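Local atomic coordinates of ABC transporter periplasmic peptide-binding protein (Pseudoalteromonas, PDB entry 4QFL), a protein that binds dipeptides in the periplasm of a deep-sea bacterium and probably hands them on to an ABC transporter for uptake. Residues P141-Q150 with P446-K457; N330-P340 with L500-F509. All blocks are in the same frame, centred on the assembly; numbering follows the deposited sequence.

Contact 1: residues P141-Q150 with P446-K457; sequences PYFQSVGIDQ and PLLSCTATFSGK
Thr451 OG1 donates to Ser145 O across the contact, a short 2.6 Å bond that ties helix 450-454 to the last residue of helix 141-145. The hydroxyl stands above the carbonyl plane, put there by a chi1 of 53° that tucks OG1 between the Thr451 backbone N and carbonyl carbon. The two helices run roughly antiparallel (140°), and Ser145 and Ala452, both small, bring their CA atoms to 4.0 Å. On the tight side, Ser145 CB packs on the backbone of Pro446 and Ala452, while Pro446 CG reaches Tyr142 CE1 at 3.9 Å and also touches Val146 CG1. The aliphatic chain of Lys457 runs alongside Pro141, Lys457 CE lying a tight 3.5 Å from Pro141 CB. The other side is looser: Gln150, exposed, brings its OE1 only to within 4.0 Å of Thr451 CG2, and the partly exposed Gln144 side chain touches Ser455 OG through CB. Ser145 OG turns back to donate to Pro141 O (2.8 Å) and accepts from a water that also donates to Pro446 O. Ser449 OG accepts from Ala452 N as the N-cap and also bonds to Ser445 O; Gly147 and Gly456 end the two helices in Schellman motifs. One hydroxyl-to-carbonyl bond, a bridging water and apolar packing thus join the segments beside the dipeptide site, with no salt bridge between them.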
loop_
_atom_site.group_PDB
_atom_site.type_symbol
_atom_site.label_atom_id
_atom_site.label_comp_id
_atom_site.label_asym_id
_atom_site.label_seq_id
_atom_site.Cartn_x
_atom_site.Cartn_y
_atom_site.Cartn_z
ATOM N N PRO A 141 -3.171 -2.564 10.364
ATOM C CA PRO A 141 -1.777 -2.843 9.991
ATOM C C PRO A 141 -0.929 -1.615 9.638
ATOM O O PRO A 141 0.190 -1.524 10.126
ATOM C CB PRO A 141 -1.902 -3.819 8.812
ATOM C CG PRO A 141 -3.318 -3.719 8.345
ATOM C CD PRO A 141 -4.140 -3.274 9.506
ATOM N N TYR A 142 -1.414 -0.692 8.817
ATOM C CA TYR A 142 -0.580 0.467 8.518
ATOM C C TYR A 142 -0.191 1.178 9.822
ATOM O O TYR A 142 0.978 1.442 10.100
ATOM C CB TYR A 142 -1.269 1.463 7.575
ATOM C CG TYR A 142 -0.326 2.592 7.232
ATOM C CD1 TYR A 142 0.700 2.394 6.322
ATOM C CD2 TYR A 142 -0.418 3.826 7.863
ATOM C CE1 TYR A 142 1.586 3.390 6.027
ATOM C CE2 TYR A 142 0.469 4.837 7.570
ATOM C CZ TYR A 142 1.475 4.609 6.656
ATOM O OH TYR A 142 2.371 5.607 6.347
ATOM N N PHE A 143 -1.203 1.472 10.617
ATOM C CA PHE A 143 -1.038 2.250 11.828
ATOM C C PHE A 143 -0.197 1.551 12.895
ATOM O O PHE A 143 0.679 2.160 13.501
ATOM C CB PHE A 143 -2.410 2.633 12.352
ATOM C CG PHE A 143 -3.191 3.499 11.397
ATOM C CD1 PHE A 143 -2.811 4.822 11.172
ATOM C CD2 PHE A 143 -4.295 2.999 10.724
ATOM C CE1 PHE A 143 -3.532 5.633 10.298
ATOM C CE2 PHE A 143 -5.028 3.806 9.849
ATOM C CZ PHE A 143 -4.645 5.119 9.634
ATOM N N GLN A 144 -0.440 0.271 13.122
ATOM C CA GLN A 144 0.396 -0.471 14.050
ATOM C C GLN A 144 1.848 -0.524 13.562
ATOM O O GLN A 144 2.769 -0.376 14.352
ATOM C CB GLN A 144 -0.186 -1.858 14.310
ATOM C CG GLN A 144 -1.647 -1.779 14.779
ATOM C CD GLN A 144 -2.361 -3.129 14.870
ATOM O OE1 GLN A 144 -1.914 -4.135 14.314
ATOM N NE2 GLN A 144 -3.489 -3.144 15.579
ATOM N N SER A 145 2.050 -0.685 12.259
ATOM C CA SER A 145 3.393 -0.726 11.686
ATOM C C SER A 145 4.210 0.544 11.923
ATOM O O SER A 145 5.418 0.482 12.087
ATOM C CB SER A 145 3.335 -1.012 10.184
ATOM O OG SER A 145 2.861 -2.319 9.942
ATOM N N VAL A 146 3.561 1.697 11.923
ATOM C CA VAL A 146 4.286 2.939 12.139
ATOM C C VAL A 146 4.172 3.433 13.582
ATOM O O VAL A 146 4.637 4.531 13.909
ATOM C CB VAL A 146 3.834 4.037 11.173
ATOM C CG1 VAL A 146 4.018 3.561 9.737
ATOM C CG2 VAL A 146 2.389 4.421 11.458
ATOM N N GLY A 147 3.544 2.631 14.437
ATOM C CA GLY A 147 3.539 2.883 15.869
ATOM C C GLY A 147 2.599 3.962 16.379
ATOM O O GLY A 147 2.996 4.808 17.176
ATOM N N ILE A 148 1.354 3.912 15.928
ATOM C CA ILE A 148 0.327 4.794 16.459
ATOM C C ILE A 148 0.378 4.792 17.992
ATOM O O ILE A 148 0.423 5.848 18.616
ATOM C CB ILE A 148 -1.079 4.418 15.923
ATOM C CG1 ILE A 148 -1.904 5.682 15.683
ATOM C CG2 ILE A 148 -1.802 3.397 16.806
ATOM C CD1 ILE A 148 -1.360 6.548 14.574
ATOM N N ASP A 149 0.358 3.584 18.557
ATOM C CA ASP A 149 0.447 3.326 19.988
ATOM C C ASP A 149 1.295 4.325 20.732
ATOM O O ASP A 149 0.814 5.071 21.579
ATOM C CB ASP A 149 1.104 1.955 20.213
ATOM C CG ASP A 149 0.529 1.213 21.403
ATOM O OD1 ASP A 149 0.899 1.536 22.550
ATOM O OD2 ASP A 149 -0.290 0.302 21.183
ATOM N N GLN A 150 2.579 4.325 20.403
ATOM C CA GLN A 150 3.538 5.185 21.069
ATOM C C GLN A 150 3.486 6.592 20.491
ATOM O O GLN A 150 4.409 7.378 20.680
ATOM C CB GLN A 150 4.944 4.602 20.956
ATOM C CG GLN A 150 5.018 3.141 21.363
ATOM C CD GLN A 150 6.121 2.386 20.654
ATOM O OE1 GLN A 150 5.867 1.620 19.724
ATOM N NE2 GLN A 150 7.355 2.598 21.093
ATOM N N PRO A 446 6.810 1.322 7.544
ATOM C CA PRO A 446 5.769 0.300 7.339
ATOM C C PRO A 446 6.302 -1.031 6.822
ATOM O O PRO A 446 5.508 -1.944 6.584
ATOM C CB PRO A 446 4.866 0.908 6.255
ATOM C CG PRO A 446 5.301 2.342 6.101
ATOM C CD PRO A 446 6.743 2.391 6.536
ATOM N N LEU A 447 7.612 -1.147 6.639
ATOM C CA LEU A 447 8.170 -2.292 5.940
ATOM C C LEU A 447 9.148 -3.058 6.777
ATOM O O LEU A 447 8.980 -4.252 6.993
ATOM C CB LEU A 447 8.916 -1.825 4.699
ATOM C CG LEU A 447 8.327 -2.196 3.350
ATOM C CD1 LEU A 447 6.890 -1.722 3.274
ATOM C CD2 LEU A 447 9.168 -1.594 2.250
ATOM N N LEU A 448 10.192 -2.358 7.218
ATOM C CA LEU A 448 11.353 -2.985 7.853
ATOM C C LEU A 448 11.551 -2.729 9.359
ATOM O O LEU A 448 12.482 -3.263 9.958
ATOM C CB LEU A 448 12.626 -2.591 7.097
ATOM C CG LEU A 448 12.804 -3.242 5.727
ATOM C CD1 LEU A 448 14.037 -2.700 5.035
ATOM C CD2 LEU A 448 12.887 -4.747 5.852
ATOM N N SER A 449 10.680 -1.943 9.977
ATOM C CA SER A 449 10.831 -1.628 11.397
ATOM C C SER A 449 10.453 -2.795 12.298
ATOM O O SER A 449 9.861 -3.767 11.850
ATOM C CB SER A 449 9.995 -0.406 11.771
ATOM O OG SER A 449 8.621 -0.672 11.546
ATOM N N CYS A 450 10.807 -2.701 13.571
ATOM C CA CYS A 450 10.392 -3.718 14.534
ATOM C C CYS A 450 8.880 -3.755 14.701
ATOM O O CYS A 450 8.287 -4.826 14.706
ATOM C CB CYS A 450 11.095 -3.530 15.873
ATOM S SG CYS A 450 12.848 -4.045 15.822
ATOM N N THR A 451 8.256 -2.589 14.810
ATOM C CA THR A 451 6.801 -2.523 14.875
ATOM C C THR A 451 6.154 -3.120 13.619
ATOM O O THR A 451 5.108 -3.771 13.707
ATOM C CB THR A 451 6.291 -1.101 15.124
ATOM O OG1 THR A 451 6.855 -0.213 14.161
ATOM C CG2 THR A 451 6.707 -0.632 16.487
ATOM N N ALA A 452 6.776 -2.912 12.459
ATOM C CA ALA A 452 6.289 -3.517 11.222
ATOM C C ALA A 452 6.339 -5.036 11.332
ATOM O O ALA A 452 5.398 -5.730 10.948
ATOM C CB ALA A 452 7.105 -3.032 10.016
ATOM N N THR A 453 7.441 -5.545 11.879
ATOM C CA THR A 453 7.628 -6.975 12.056
ATOM C C THR A 453 6.601 -7.544 13.021
ATOM O O THR A 453 6.042 -8.616 12.779
ATOM C CB THR A 453 9.032 -7.297 12.587
ATOM O OG1 THR A 453 10.016 -6.746 11.708
ATOM C CG2 THR A 453 9.233 -8.804 12.671
ATOM N N PHE A 454 6.349 -6.824 14.113
ATOM C CA PHE A 454 5.394 -7.285 15.123
ATOM C C PHE A 454 3.956 -7.289 14.594
ATOM O O PHE A 454 3.092 -8.003 15.114
ATOM C CB PHE A 454 5.505 -6.464 16.415
ATOM C CG PHE A 454 6.887 -6.465 17.018
ATOM C CD1 PHE A 454 7.794 -7.471 16.712
ATOM C CD2 PHE A 454 7.285 -5.452 17.874
ATOM C CE1 PHE A 454 9.073 -7.461 17.255
ATOM C CE2 PHE A 454 8.567 -5.436 18.420
ATOM C CZ PHE A 454 9.457 -6.445 18.112
ATOM N N SER A 455 3.709 -6.512 13.543
ATOM C CA SER A 455 2.387 -6.455 12.921
ATOM C C SER A 455 2.213 -7.469 11.796
ATOM O O SER A 455 1.161 -7.550 11.185
ATOM C CB SER A 455 2.113 -5.049 12.406
ATOM O OG SER A 455 2.211 -4.114 13.470
ATOM N N GLY A 456 3.246 -8.250 11.530
ATOM C CA GLY A 456 3.168 -9.245 10.482
ATOM C C GLY A 456 3.235 -8.631 9.100
ATOM O O GLY A 456 2.722 -9.210 8.138
ATOM N N LYS A 457 3.885 -7.473 8.991
ATOM C CA LYS A 457 3.943 -6.749 7.719
ATOM C C LYS A 457 5.356 -6.608 7.148
ATOM O O LYS A 457 5.563 -5.950 6.135
ATOM C CB LYS A 457 3.275 -5.382 7.860
ATOM C CG LYS A 457 1.751 -5.473 8.036
ATOM C CD LYS A 457 1.136 -6.449 7.031
ATOM C CE LYS A 457 -0.351 -6.239 6.869
ATOM N NZ LYS A 457 -0.942 -7.323 6.046
HETATM O O HOH W 1 2.762 -1.818 6.950
#

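Contact 2: residues N330-P340 with L500-F509; sequences NGLRARSILPP and LYPIAHGMRF
Leu332 and His505 form an antiparallel hydrogen-bonded pair: Leu332 N donates to His505 O at 2.9 Å, and His505 N returns a bond of the same length to Leu332 O. Both donors lie in the carbonyl plane, and the first bond is nearly straight (165° at the hydrogen). Ala334 N adds a third bond, 3.0 Å to Ile503 O, but arrives above that carbonyl's plane. Ile503 and Ala504 form a classic beta bulge opposite Gly293, to which both bond by their backbones. Leu332 O also receives a CA-H contact from Ala504. Past Arg333 the chain leaves the strand and curls round His505; Ala334 CB rests on Pro502 CB at 3.7 Å, and the Arg335 backbone bonds to that of Gln348. In His505 a chi1 of -49° sets CG beside the backbone N, which carries the ring to the curl. Pro339 CA lies over one face, 3.5 Å from the ring centroid, with Pro340 CD over the same face in a second CH-pi contact. Ile337 O sits at the ring's edge, in its plane. Replacing the imidazole with an alanine side chain is likely to strip Pro339 and Pro340 of the ring they lie on and open a gap within the curl. The curl contains an ST turn in which Ser336 OG accepts from Leu338 N, the hydroxyl also bonding to Gln491. Asn330 crosses Phe509 at about a right angle, ND2 3.9 Å from Phe509 CZ, while its OD1 bonds to Arg286; the Arg333 guanidinium forms a salt bridge with Glu320. The short strand 332-333 is thus added to strand 500-513, which also pairs with strand 291-297; helix 319-325 packs against Ile503 and Ala504, helix 480-497 against Ile337 and Pro502.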
loop_
_atom_site.group_PDB
_atom_site.type_symbol
_atom_site.label_atom_id
_atom_site.label_comp_id
_atom_site.label_asym_id
_atom_site.label_seq_id
_atom_site.Cartn_x
_atom_site.Cartn_y
_atom_site.Cartn_z
ATOM N N ASN A 330 10.360 -1.539 -19.236
ATOM C CA ASN A 330 9.662 -0.385 -18.685
ATOM C C ASN A 330 10.093 0.006 -17.256
ATOM O O ASN A 330 9.780 1.103 -16.781
ATOM C CB ASN A 330 8.148 -0.630 -18.721
ATOM C CG ASN A 330 7.643 -0.967 -20.112
ATOM O OD1 ASN A 330 8.055 -0.357 -21.098
ATOM N ND2 ASN A 330 6.759 -1.954 -20.199
ATOM N N GLY A 331 10.799 -0.888 -16.570
ATOM C CA GLY A 331 11.191 -0.631 -15.198
ATOM C C GLY A 331 12.548 0.035 -15.080
ATOM O O GLY A 331 13.290 0.131 -16.055
ATOM N N LEU A 332 12.878 0.496 -13.881
ATOM C CA LEU A 332 14.200 1.051 -13.603
ATOM C C LEU A 332 14.932 0.146 -12.628
ATOM O O LEU A 332 14.396 -0.211 -11.587
ATOM C CB LEU A 332 14.095 2.455 -13.007
ATOM C CG LEU A 332 13.700 3.651 -13.882
ATOM C CD1 LEU A 332 13.736 4.917 -13.055
ATOM C CD2 LEU A 332 14.612 3.801 -15.106
ATOM N N ARG A 333 16.158 -0.229 -12.956
ATOM C CA ARG A 333 16.917 -1.117 -12.083
ATOM C C ARG A 333 17.150 -0.429 -10.737
ATOM O O ARG A 333 17.505 0.751 -10.690
ATOM C CB ARG A 333 18.245 -1.514 -12.735
ATOM C CG ARG A 333 19.091 -2.464 -11.907
ATOM C CD ARG A 333 20.271 -3.013 -12.708
ATOM N NE ARG A 333 21.112 -3.904 -11.906
ATOM C CZ ARG A 333 21.894 -4.856 -12.409
ATOM N NH1 ARG A 333 21.950 -5.057 -13.722
ATOM N NH2 ARG A 333 22.617 -5.618 -11.596
ATOM N N ALA A 334 16.943 -1.162 -9.645
ATOM C CA ALA A 334 17.063 -0.584 -8.312
ATOM C C ALA A 334 18.512 -0.357 -7.933
ATOM O O ALA A 334 19.341 -1.238 -8.127
ATOM C CB ALA A 334 16.401 -1.486 -7.286
ATOM N N ARG A 335 18.795 0.827 -7.383
ATOM C CA ARG A 335 20.114 1.183 -6.851
ATOM C C ARG A 335 20.067 1.401 -5.325
ATOM O O ARG A 335 21.072 1.733 -4.686
ATOM C CB ARG A 335 20.648 2.430 -7.565
ATOM C CG ARG A 335 21.710 2.141 -8.627
ATOM C CD ARG A 335 21.155 1.644 -9.955
ATOM N NE ARG A 335 22.169 0.857 -10.655
ATOM C CZ ARG A 335 22.113 0.493 -11.931
ATOM N NH1 ARG A 335 21.087 0.849 -12.688
ATOM N NH2 ARG A 335 23.096 -0.228 -12.450
ATOM N N SER A 336 18.883 1.196 -4.754
ATOM C CA SER A 336 18.629 1.355 -3.334
ATOM C C SER A 336 17.209 0.870 -3.138
ATOM O O SER A 336 16.508 0.655 -4.116
ATOM C CB SER A 336 18.720 2.826 -2.947
ATOM O OG SER A 336 18.212 3.018 -1.638
ATOM N N ILE A 337 16.763 0.692 -1.899
ATOM C CA ILE A 337 15.349 0.389 -1.696
ATOM C C ILE A 337 14.460 1.542 -2.214
ATOM O O ILE A 337 13.348 1.323 -2.715
ATOM C CB ILE A 337 15.012 0.010 -0.218
ATOM C CG1 ILE A 337 13.583 -0.543 -0.140
ATOM C CG2 ILE A 337 15.182 1.199 0.720
ATOM C CD1 ILE A 337 13.165 -1.054 1.208
ATOM N N LEU A 338 14.968 2.765 -2.131
ATOM C CA LEU A 338 14.200 3.930 -2.546
ATOM C C LEU A 338 14.281 4.119 -4.049
ATOM O O LEU A 338 15.359 3.998 -4.625
ATOM C CB LEU A 338 14.725 5.198 -1.855
ATOM C CG LEU A 338 14.532 5.282 -0.341
ATOM C CD1 LEU A 338 14.989 6.643 0.221
ATOM C CD2 LEU A 338 13.085 4.992 0.019
ATOM N N PRO A 339 13.139 4.424 -4.690
ATOM C CA PRO A 339 13.135 4.760 -6.119
ATOM C C PRO A 339 13.872 6.077 -6.319
ATOM O O PRO A 339 13.929 6.874 -5.384
ATOM C CB PRO A 339 11.646 4.915 -6.437
ATOM C CG PRO A 339 10.999 5.232 -5.124
ATOM C CD PRO A 339 11.787 4.474 -4.101
ATOM N N PRO A 340 14.446 6.300 -7.512
ATOM C CA PRO A 340 15.277 7.481 -7.754
ATOM C C PRO A 340 14.497 8.778 -7.676
ATOM O O PRO A 340 15.122 9.831 -7.616
ATOM C CB PRO A 340 15.805 7.259 -9.178
ATOM C CG PRO A 340 14.833 6.330 -9.803
ATOM C CD PRO A 340 14.386 5.421 -8.689
ATOM N N LEU A 500 16.276 -7.632 2.605
ATOM C CA LEU A 500 15.689 -7.824 1.300
ATOM C C LEU A 500 16.605 -7.200 0.257
ATOM O O LEU A 500 17.472 -6.386 0.578
ATOM C CB LEU A 500 14.286 -7.220 1.236
ATOM C CG LEU A 500 14.093 -5.773 1.704
ATOM C CD1 LEU A 500 14.657 -4.789 0.682
ATOM C CD2 LEU A 500 12.625 -5.456 1.979
ATOM N N TYR A 501 16.399 -7.592 -0.991
ATOM C CA TYR A 501 17.218 -7.134 -2.099
ATOM C C TYR A 501 16.352 -6.349 -3.055
ATOM O O TYR A 501 15.484 -6.930 -3.718
ATOM C CB TYR A 501 17.796 -8.340 -2.828
ATOM C CG TYR A 501 18.590 -8.035 -4.085
ATOM C CD1 TYR A 501 19.495 -6.982 -4.137
ATOM C CD2 TYR A 501 18.459 -8.838 -5.208
ATOM C CE1 TYR A 501 20.235 -6.730 -5.293
ATOM C CE2 TYR A 501 19.185 -8.596 -6.356
ATOM C CZ TYR A 501 20.069 -7.546 -6.396
ATOM O OH TYR A 501 20.782 -7.330 -7.553
ATOM N N PRO A 502 16.574 -5.025 -3.126
ATOM C CA PRO A 502 15.851 -4.179 -4.079
ATOM C C PRO A 502 16.117 -4.668 -5.488
ATOM O O PRO A 502 17.274 -4.858 -5.859
ATOM C CB PRO A 502 16.500 -2.805 -3.881
ATOM C CG PRO A 502 17.030 -2.834 -2.490
ATOM C CD PRO A 502 17.482 -4.241 -2.268
ATOM N N ILE A 503 15.069 -4.893 -6.267
ATOM C CA ILE A 503 15.271 -5.369 -7.623
ATOM C C ILE A 503 15.023 -4.269 -8.636
ATOM O O ILE A 503 15.921 -3.921 -9.389
ATOM C CB ILE A 503 14.414 -6.594 -7.933
ATOM C CG1 ILE A 503 14.941 -7.787 -7.131
ATOM C CG2 ILE A 503 14.452 -6.898 -9.415
ATOM C CD1 ILE A 503 13.863 -8.685 -6.617
ATOM N N ALA A 504 13.824 -3.699 -8.626
ATOM C CA ALA A 504 13.440 -2.739 -9.648
ATOM C C ALA A 504 12.298 -1.838 -9.203
ATOM O O ALA A 504 11.648 -2.079 -8.195
ATOM C CB ALA A 504 13.050 -3.467 -10.908
ATOM N N HIS A 505 12.050 -0.799 -9.983
ATOM C CA HIS A 505 10.907 0.062 -9.765
ATOM C C HIS A 505 10.072 0.055 -11.037
ATOM O O HIS A 505 10.601 0.307 -12.121
ATOM C CB HIS A 505 11.376 1.476 -9.435
ATOM C CG HIS A 505 12.437 1.525 -8.377
ATOM N ND1 HIS A 505 13.773 1.677 -8.668
ATOM C CD2 HIS A 505 12.353 1.436 -7.030
ATOM C CE1 HIS A 505 14.470 1.687 -7.544
ATOM N NE2 HIS A 505 13.630 1.541 -6.538
ATOM N N GLY A 506 8.776 -0.247 -10.910
ATOM C CA GLY A 506 7.900 -0.334 -12.069
ATOM C C GLY A 506 7.241 0.979 -12.474
ATOM O O GLY A 506 7.261 1.966 -11.727
ATOM N N MET A 507 6.679 0.991 -13.686
ATOM C CA MET A 507 5.803 2.074 -14.143
ATOM C C MET A 507 4.374 1.726 -13.745
ATOM O O MET A 507 4.007 0.550 -13.675
ATOM C CB MET A 507 5.887 2.248 -15.666
ATOM C CG MET A 507 7.220 2.784 -16.165
ATOM S SD MET A 507 7.479 4.467 -15.601
ATOM C CE MET A 507 6.040 5.239 -16.298
ATOM N N ARG A 508 3.573 2.746 -13.464
ATOM C CA ARG A 508 2.175 2.534 -13.128
ATOM C C ARG A 508 1.306 2.572 -14.392
ATOM O O ARG A 508 1.181 3.615 -15.020
ATOM C CB ARG A 508 1.724 3.592 -12.127
ATOM C CG ARG A 508 0.376 3.323 -11.512
ATOM C CD ARG A 508 0.035 4.334 -10.436
ATOM N NE ARG A 508 -1.068 3.847 -9.619
ATOM C CZ ARG A 508 -1.401 4.357 -8.443
ATOM N NH1 ARG A 508 -0.725 5.389 -7.962
ATOM N NH2 ARG A 508 -2.405 3.839 -7.754
ATOM N N PHE A 509 0.721 1.437 -14.767
ATOM C CA PHE A 509 -0.128 1.360 -15.960
ATOM C C PHE A 509 -1.612 1.187 -15.620
ATOM O O PHE A 509 -1.961 0.557 -14.631
ATOM C CB PHE A 509 0.250 0.165 -16.840
ATOM C CG PHE A 509 1.585 0.278 -17.516
ATOM C CD1 PHE A 509 1.711 0.957 -18.719
ATOM C CD2 PHE A 509 2.701 -0.347 -16.974
ATOM C CE1 PHE A 509 2.932 1.041 -19.352
ATOM C CE2 PHE A 509 3.932 -0.267 -17.599
ATOM C CZ PHE A 509 4.048 0.431 -18.793
#

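In the fold
Contacts 1 and 2 lie with their centres about 23 Å apart, yet they meet through leucines and an isoleucine: Leu448 CD2 is 3.9 Å from Leu500 CD2, and Leu447 CD2 is 4.2 Å from Ile337 CD1. Their segments alternate along the chain, so the two pairings interlock in sequence. Contact 1 is nearer the bound dipeptide, with the Lys457 side chain about 4 Å from the phenylalanine and that of Tyr142 about 6 Å from the alanine. Pro446 and Leu447 also touch Trp433, which lines the pocket of both ligand residues. In contact 2 the Leu500 side chain stays about 9 Å from the phenylalanine.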